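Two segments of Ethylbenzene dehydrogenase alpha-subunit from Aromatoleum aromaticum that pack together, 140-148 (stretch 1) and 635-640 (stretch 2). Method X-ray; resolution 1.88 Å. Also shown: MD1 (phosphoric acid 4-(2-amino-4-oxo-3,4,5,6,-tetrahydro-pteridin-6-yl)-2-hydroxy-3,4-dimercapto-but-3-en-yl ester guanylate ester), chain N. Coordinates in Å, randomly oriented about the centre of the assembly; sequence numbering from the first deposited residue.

Stretch 1, residues 140-148: DERVKYPLK
Stretch 2 635-640: LETRMS

Stretch 1 is loop with turns at Asp-140, Glu-141 and Lys-144; Arg-142 and Val-143 are extended, and Leu-147 and Lys-148 are strand. Stretch 2 leaves a strand at Glu-636 and turns through Thr-637 (phi/psi -95/-19). The two backbones meet in a single antiparallel bridge, Arg-142 with Arg-638, CA to CA about 4.5 Å. Arg-142 sits at -80/139 and Arg-638 at -139/148, both extended. Two hydrogen bonds flank the pair: Met-639 N to Glu-141 O, 3.1 Å, and Val-143 N to Thr-637 O, 3.1 Å. Each acceptor also takes a CA-H...O contact: Arg-638 CA to Glu-141 O, 3.3 Å, and Arg-142 CA to Thr-637 O, 3.2 Å.

Both bridged arginines point away overall. Arg-142 (m, t, p) donates from NE to water 1 at 2.8 Å; the water lies 2.6 Å from Thr-637 O and so links the stretches again. Val-143 (m) points toward stretch 2. Its CG2 lies 3.3 Å from Glu-636 O and its CG1 3.8 Å from Met-639 CE. Met-639 (t, p, p) also brings CE to 3.7 Å from Leu-147 CD1, forming a small apolar cluster.

Glu-636 OE1 accepts from Arg-638 N at 3.1 Å, bracing the turn. The ligand MD1 ribose lies beyond: its O2' donates to Glu-636 OE1 (2.8 Å), and Arg-638 NH2 donates to its O3' (2.7 Å).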

# COMPACT_ATOMS: atom_id res chain seq x y z
N ASP A 140 -0.98 17.98 -6.41
CA ASP A 140 -0.81 19.24 -5.71
C ASP A 140 0.03 19.11 -4.46
O ASP A 140 0.22 20.10 -3.75
CB ASP A 140 -2.16 19.81 -5.34
CG ASP A 140 -2.89 20.37 -6.55
OD1 ASP A 140 -2.23 20.81 -7.49
OD2 ASP A 140 -4.13 20.37 -6.53
N GLU A 141 0.49 17.90 -4.15
CA GLU A 141 1.41 17.74 -3.03
C GLU A 141 2.81 18.17 -3.39
O GLU A 141 3.66 18.25 -2.53
CB GLU A 141 1.44 16.31 -2.56
CG GLU A 141 1.94 15.30 -3.63
CD GLU A 141 0.81 14.56 -4.31
OE1 GLU A 141 -0.09 15.26 -4.90
OE2 GLU A 141 0.83 13.29 -4.28
N ARG A 142 3.08 18.42 -4.67
CA ARG A 142 4.46 18.66 -5.08
C ARG A 142 4.96 20.05 -4.81
O ARG A 142 4.25 21.02 -5.04
CB ARG A 142 4.64 18.39 -6.56
CG ARG A 142 4.45 16.99 -6.92
CD ARG A 142 4.99 16.77 -8.33
NE ARG A 142 6.44 16.76 -8.32
CZ ARG A 142 7.20 16.31 -9.31
NH1 ARG A 142 6.65 15.82 -10.39
NH2 ARG A 142 8.53 16.33 -9.20
N VAL A 143 6.19 20.13 -4.34
CA VAL A 143 6.94 21.35 -4.31
C VAL A 143 7.85 21.40 -5.55
O VAL A 143 8.57 20.45 -5.86
CB VAL A 143 7.64 21.49 -2.98
CG1 VAL A 143 6.58 21.51 -1.90
CG2 VAL A 143 8.57 20.34 -2.71
N LYS A 144 7.70 22.48 -6.30
CA LYS A 144 8.31 22.64 -7.61
C LYS A 144 9.28 23.81 -7.67
O LYS A 144 10.04 23.94 -8.65
CB LYS A 144 7.20 22.79 -8.68
CG LYS A 144 6.47 21.48 -9.00
CD LYS A 144 5.35 21.60 -10.09
CE LYS A 144 4.51 22.85 -10.02
NZ LYS A 144 3.42 22.89 -11.07
N TYR A 145 9.28 24.65 -6.64
CA TYR A 145 10.16 25.80 -6.58
C TYR A 145 10.71 25.93 -5.20
O TYR A 145 10.04 25.55 -4.22
CB TYR A 145 9.44 27.10 -6.95
CG TYR A 145 8.88 27.06 -8.33
CD1 TYR A 145 9.67 27.37 -9.41
CD2 TYR A 145 7.58 26.65 -8.56
CE1 TYR A 145 9.19 27.27 -10.69
CE2 TYR A 145 7.09 26.55 -9.86
CZ TYR A 145 7.90 26.87 -10.91
OH TYR A 145 7.44 26.81 -12.19
N PRO A 146 11.92 26.47 -5.11
CA PRO A 146 12.45 26.66 -3.76
C PRO A 146 11.57 27.60 -3.00
O PRO A 146 11.16 28.63 -3.55
CB PRO A 146 13.81 27.27 -3.99
CG PRO A 146 14.19 26.90 -5.38
CD PRO A 146 12.89 26.88 -6.14
N LEU A 147 11.27 27.24 -1.77
CA LEU A 147 10.41 28.04 -0.90
C LEU A 147 11.19 28.47 0.30
O LEU A 147 11.96 27.68 0.87
CB LEU A 147 9.26 27.16 -0.43
CG LEU A 147 8.35 26.69 -1.56
CD1 LEU A 147 7.30 25.66 -0.99
CD2 LEU A 147 7.71 27.89 -2.23
N LYS A 148 10.92 29.69 0.72
CA LYS A 148 11.49 30.24 1.92
C LYS A 148 10.37 30.65 2.89
O LYS A 148 9.40 31.30 2.52
CB LYS A 148 12.36 31.44 1.57
CG LYS A 148 12.94 32.18 2.80
CD LYS A 148 14.12 32.99 2.33
CE LYS A 148 14.75 33.81 3.39
NZ LYS A 148 16.12 34.16 2.87
N LEU A 635 15.08 18.75 1.39
CA LEU A 635 15.17 18.37 0.01
C LEU A 635 14.01 17.45 -0.24
O LEU A 635 14.06 16.26 0.11
CB LEU A 635 16.47 17.66 -0.30
CG LEU A 635 17.66 18.56 -0.55
CD1 LEU A 635 18.11 19.12 0.75
CD2 LEU A 635 18.80 17.77 -1.25
N GLU A 636 12.95 18.01 -0.81
CA GLU A 636 11.68 17.32 -0.93
C GLU A 636 11.06 17.39 -2.30
O GLU A 636 11.24 18.35 -3.07
CB GLU A 636 10.70 17.91 0.10
CG GLU A 636 10.54 17.11 1.38
CD GLU A 636 9.90 15.76 1.25
OE1 GLU A 636 9.49 15.32 0.13
OE2 GLU A 636 9.79 15.12 2.33
N THR A 637 10.29 16.37 -2.59
CA THR A 637 9.39 16.36 -3.72
C THR A 637 8.01 16.78 -3.29
O THR A 637 7.18 17.19 -4.11
CB THR A 637 9.27 14.95 -4.30
OG1 THR A 637 8.93 14.06 -3.24
CG2 THR A 637 10.60 14.53 -4.93
N ARG A 638 7.76 16.70 -1.99
CA ARG A 638 6.43 16.73 -1.46
C ARG A 638 6.41 17.59 -0.18
O ARG A 638 7.41 17.69 0.55
CB ARG A 638 6.05 15.26 -1.20
CG ARG A 638 4.71 14.95 -0.64
CD ARG A 638 4.65 13.47 -0.19
NE ARG A 638 5.32 13.36 1.09
CZ ARG A 638 4.72 13.51 2.27
NH1 ARG A 638 3.41 13.76 2.37
NH2 ARG A 638 5.44 13.45 3.35
N MET A 639 5.29 18.26 0.06
CA MET A 639 5.16 19.08 1.27
C MET A 639 4.79 18.18 2.44
O MET A 639 3.61 17.98 2.78
CB MET A 639 4.19 20.24 1.11
CG MET A 639 4.18 21.11 2.32
SD MET A 639 5.75 21.96 2.60
CE MET A 639 5.72 23.26 1.39
N SER A 640 5.83 17.57 3.02
CA SER A 640 5.67 16.71 4.19
C SER A 640 5.32 17.54 5.39
O SER A 640 5.53 18.74 5.39
CB SER A 640 6.96 15.93 4.47
OG SER A 640 7.98 16.77 4.94
PB MD1 N . 10.42 8.33 6.66
O3B MD1 N . 9.17 8.38 5.70
O1B MD1 N . 11.58 7.87 5.85
O2B MD1 N . 10.49 9.50 7.56
O3A MD1 N . 10.02 7.13 7.61
C10 MD1 N . 10.37 5.75 7.33
C11 MD1 N . 9.63 4.96 8.40
O11 MD1 N . 8.25 4.92 7.91
C12 MD1 N . 10.15 3.55 8.46
S12 MD1 N . 11.09 2.88 7.19
C13 MD1 N . 9.83 2.72 9.50
S13 MD1 N . 10.36 1.11 9.57
C14 MD1 N . 9.03 3.16 10.66
N15 MD1 N . 7.80 2.51 10.93
C16 MD1 N . 6.95 2.95 11.91
C15 MD1 N . 5.83 2.19 12.18
O14 MD1 N . 5.61 1.11 11.57
N17 MD1 N . 4.99 2.72 13.10
C17 MD1 N . 5.27 3.91 13.77
N16 MD1 N . 4.38 4.32 14.66
N18 MD1 N . 6.39 4.61 13.51
C20 MD1 N . 7.22 4.14 12.60
N8 MD1 N . 8.38 4.81 12.37
C7 MD1 N . 9.34 4.46 11.36
PA MD1 N . 8.28 9.58 5.10
O1A MD1 N . 7.67 9.03 3.85
O2A MD1 N . 7.35 10.03 6.17
O5' MD1 N . 9.28 10.76 4.76
C5' MD1 N . 10.14 10.55 3.65
C4' MD1 N . 10.07 11.72 2.75
O4' MD1 N . 10.82 11.32 1.62
C1' MD1 N . 10.24 12.04 0.53
N9 MD1 N . 10.56 11.50 -0.80
C4 MD1 N . 11.43 12.08 -1.62
N3 MD1 N . 12.18 13.19 -1.44
C2 MD1 N . 13.01 13.59 -2.40
N2 MD1 N . 13.79 14.70 -2.22
N1 MD1 N . 13.01 12.90 -3.60
C6 MD1 N . 12.27 11.77 -3.84
O6 MD1 N . 12.40 11.19 -4.92
C5 MD1 N . 11.44 11.32 -2.80
N7 MD1 N . 10.58 10.33 -2.66
C8 MD1 N . 10.06 10.44 -1.43
C2' MD1 N . 8.73 11.94 0.77
O2' MD1 N . 7.97 13.00 0.14
C3' MD1 N . 8.62 11.92 2.30
O3' MD1 N . 8.10 13.17 2.82
O HOH W 1 8.17 17.91 -6.45